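Local coordinates for Ras-related protein Rab-7L1 (Homo sapiens, PDB 6HH2), which binds and hydrolyses GTP as a Rab-family switch in vesicle trafficking, and recruits the kinase LRRK2 to the Golgi complex, stimulating its activity, at residues N128-S133 against E161-N166. The protein carries 4 engineered substitutions. Numbering follows the deposited sequence. Where two conformers were deposited one is given.
Sequences NKSDLS and ENKNIN. Engineered in segment 128-133: Ser-130 (natural residue Cys). With GDP (guanosine-5'-diphosphate), chain B.
Glu-161 reaches Asp-131 with its carboxylate, yet what it meets is carbon: OE2 lies 3.5 Å from CB of Asp-131, while OE2 of Glu-161 and OD2 of Asp-131 stay 4.8 Å apart. An extended chain carries the glutamate group there, and two like charges so close would be expected to disfavour each other somewhat. Asp-131 uses its oxygens elsewhere. With CG flanked by its backbone N on one side and its carbonyl carbon on the other (chi1 56°), its carboxylate recognises the guanine of GDP through a two-pronged pair: N1 of GDP donates to OD1 of Asp-131 at 2.8 Å, nearly straight at 170°, and N2 donates to OD2, more bent at 152°. Ser-158 OG, which also receives the amide of Glu-161, is a further partner of OD1, so one hydroxyl links both segments beside the base.

The sequence Asn-Lys-x-Asp from Asn-128 to Asp-131 is the NKxD guanine-specificity motif of Ras-like GTPases. Its type I turn, Lys-129 to Leu-132, is closed by Leu-132 N to Lys-129 O at 3.0 Å. The extended Lys-129 chain runs along one face of the purine, CG 3.5 Å from C6 of GDP, and NZ bonds the ribose O4' of GDP at 3.1 Å.

Asn-162 and Lys-163 form a G1 beta bulge against Ser-158, and Lys-163 passes its CD 4.2 Å from OG of the engineered Ser-130. A water bridges the pair, 2.9 Å from Ser-130 OG but only weakly held by Lys-163 NZ, which forms a salt bridge with Glu-156.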
loop_
_atom_site.group_PDB
_atom_site.type_symbol
_atom_site.label_atom_id
_atom_site.label_comp_id
_atom_site.label_asym_id
_atom_site.label_seq_id
_atom_site.Cartn_x
_atom_site.Cartn_y
_atom_site.Cartn_z
ATOM N N ASN A 128 -6.203 6.595 6.536
ATOM C CA ASN A 128 -5.347 7.778 6.410
ATOM C C ASN A 128 -6.121 9.055 6.729
ATOM O O ASN A 128 -7.351 9.066 6.799
ATOM C CB ASN A 128 -4.688 7.843 5.007
ATOM C CG ASN A 128 -3.564 8.872 4.957
ATOM O OD1 ASN A 128 -2.752 8.944 5.868
ATOM N ND2 ASN A 128 -3.537 9.693 3.891
ATOM N N LYS A 129 -5.366 10.155 6.881
ATOM C CA LYS A 129 -5.880 11.468 7.311
ATOM C C LYS A 129 -6.420 11.425 8.740
ATOM O O LYS A 129 -7.370 12.140 9.075
ATOM C CB LYS A 129 -6.906 12.080 6.338
ATOM C CG LYS A 129 -6.504 12.016 4.842
ATOM C CD LYS A 129 -7.225 13.095 4.072
ATOM C CE LYS A 129 -6.912 12.873 2.600
ATOM N NZ LYS A 129 -7.582 14.001 1.788
ATOM N N SER A 130 -5.816 10.570 9.589
ATOM C CA SER A 130 -6.250 10.431 10.976
ATOM C C SER A 130 -6.161 11.735 11.749
ATOM O O SER A 130 -6.827 11.865 12.778
ATOM C CB SER A 130 -5.378 9.367 11.677
ATOM O OG SER A 130 -4.033 9.847 11.824
ATOM N N ASP A 131 -5.345 12.687 11.272
ATOM C CA ASP A 131 -5.203 14.001 11.892
ATOM C C ASP A 131 -6.448 14.871 11.741
ATOM O O ASP A 131 -6.567 15.873 12.446
ATOM C CB ASP A 131 -4.027 14.743 11.236
ATOM C CG ASP A 131 -4.161 14.865 9.717
ATOM O OD1 ASP A 131 -3.934 13.838 9.046
ATOM O OD2 ASP A 131 -4.426 16.006 9.253
ATOM N N LEU A 132 -7.345 14.544 10.816
ATOM C CA LEU A 132 -8.552 15.329 10.625
ATOM C C LEU A 132 -9.659 14.909 11.585
ATOM O O LEU A 132 -9.627 13.839 12.183
ATOM C CB LEU A 132 -9.049 15.232 9.177
ATOM C CG LEU A 132 -8.055 15.753 8.149
ATOM C CD1 LEU A 132 -8.646 15.544 6.752
ATOM C CD2 LEU A 132 -7.701 17.206 8.391
ATOM N N SER A 133 -10.644 15.792 11.743
ATOM C CA SER A 133 -11.754 15.546 12.647
ATOM C C SER A 133 -12.959 16.304 12.113
ATOM O O SER A 133 -12.799 17.424 11.617
ATOM C CB SER A 133 -11.387 16.060 14.046
ATOM O OG SER A 133 -12.375 15.720 14.995
ATOM N N GLU A 161 1.239 14.303 8.725
ATOM C CA GLU A 161 2.048 14.460 9.934
ATOM C C GLU A 161 3.099 13.368 10.070
ATOM O O GLU A 161 3.781 13.301 11.109
ATOM C CB GLU A 161 1.149 14.390 11.163
ATOM C CG GLU A 161 0.069 15.451 11.241
ATOM C CD GLU A 161 -0.792 15.274 12.498
ATOM O OE1 GLU A 161 -0.852 14.136 13.077
ATOM O OE2 GLU A 161 -1.384 16.290 12.940
ATOM N N ASN A 162 3.217 12.497 9.074
ATOM C CA ASN A 162 4.156 11.377 9.082
ATOM C C ASN A 162 3.939 10.481 10.297
ATOM O O ASN A 162 4.899 10.018 10.924
ATOM C CB ASN A 162 5.614 11.842 8.959
ATOM C CG ASN A 162 6.546 10.760 8.410
ATOM O OD1 ASN A 162 6.156 9.904 7.604
ATOM N ND2 ASN A 162 7.814 10.823 8.833
ATOM N N LYS A 163 2.679 10.244 10.639
ATOM C CA LYS A 163 2.292 9.390 11.762
ATOM C C LYS A 163 2.049 7.965 11.261
ATOM O O LYS A 163 1.154 7.725 10.446
ATOM C CB LYS A 163 1.036 9.885 12.483
ATOM C CG LYS A 163 0.648 9.027 13.740
ATOM C CD LYS A 163 -0.647 9.527 14.358
ATOM C CE LYS A 163 -0.918 8.870 15.702
ATOM N NZ LYS A 163 -2.148 9.482 16.313
ATOM N N ASN A 164 2.777 7.011 11.855
ATOM C CA ASN A 164 2.652 5.573 11.616
ATOM C C ASN A 164 3.071 5.129 10.217
ATOM O O ASN A 164 2.936 3.955 9.921
ATOM C CB ASN A 164 1.240 4.995 11.869
ATOM C CG ASN A 164 0.909 4.794 13.342
ATOM O OD1 ASN A 164 1.754 4.410 14.163
ATOM N ND2 ASN A 164 -0.350 5.035 13.683
ATOM N N ILE A 165 3.579 6.012 9.350
ATOM C CA ILE A 165 3.858 5.619 7.975
ATOM C C ILE A 165 5.012 4.636 7.919
ATOM O O ILE A 165 4.901 3.531 7.374
ATOM C CB ILE A 165 4.188 6.856 7.128
ATOM C CG1 ILE A 165 3.012 7.835 7.152
ATOM C CG2 ILE A 165 4.650 6.409 5.737
ATOM C CD1 ILE A 165 1.756 7.275 6.586
ATOM N N ASN A 166 6.152 5.035 8.487
ATOM C CA ASN A 166 7.327 4.180 8.380
ATOM C C ASN A 166 7.108 2.848 9.098
ATOM O O ASN A 166 7.554 1.793 8.622
ATOM C CB ASN A 166 8.527 4.881 8.985
ATOM C CG ASN A 166 8.953 6.084 8.131
ATOM O OD1 ASN A 166 8.513 6.250 6.988
ATOM N ND2 ASN A 166 9.819 6.910 8.709
HETATM P PB GDP B . -4.296 10.554 -4.099
HETATM O O1B GDP B . -4.780 9.344 -3.392
HETATM O O2B GDP B . -5.314 11.193 -4.983
HETATM O O3B GDP B . -2.960 10.358 -4.789
HETATM O O3A GDP B . -4.087 11.647 -2.893
HETATM P PA GDP B . -2.950 12.749 -2.734
HETATM O O1A GDP B . -1.661 12.157 -2.223
HETATM O O2A GDP B . -2.882 13.557 -4.022
HETATM O "O5'" GDP B . -3.542 13.663 -1.572
HETATM C "C5'" GDP B . -4.765 14.366 -1.731
HETATM C "C4'" GDP B . -4.800 15.543 -0.761
HETATM O "O4'" GDP B . -4.854 15.004 0.602
HETATM C "C3'" GDP B . -3.510 16.334 -0.833
HETATM O "O3'" GDP B . -3.888 17.704 -0.613
HETATM C "C2'" GDP B . -2.694 15.819 0.337
HETATM O "O2'" GDP B . -1.832 16.837 0.828
HETATM C "C1'" GDP B . -3.785 15.533 1.331
HETATM N N9 GDP B . -3.389 14.510 2.305
HETATM C C8 GDP B . -2.750 13.337 2.028
HETATM N N7 GDP B . -2.570 12.615 3.181
HETATM C C5 GDP B . -3.115 13.350 4.179
HETATM C C6 GDP B . -3.258 13.197 5.624
HETATM O O6 GDP B . -2.798 12.201 6.215
HETATM N N1 GDP B . -3.898 14.181 6.267
HETATM C C2 GDP B . -4.383 15.305 5.716
HETATM N N2 GDP B . -4.997 16.285 6.488
HETATM N N3 GDP B . -4.243 15.518 4.385
HETATM C C4 GDP B . -3.637 14.577 3.629
HETATM O O HOH W 1 -3.413 11.587 13.997
#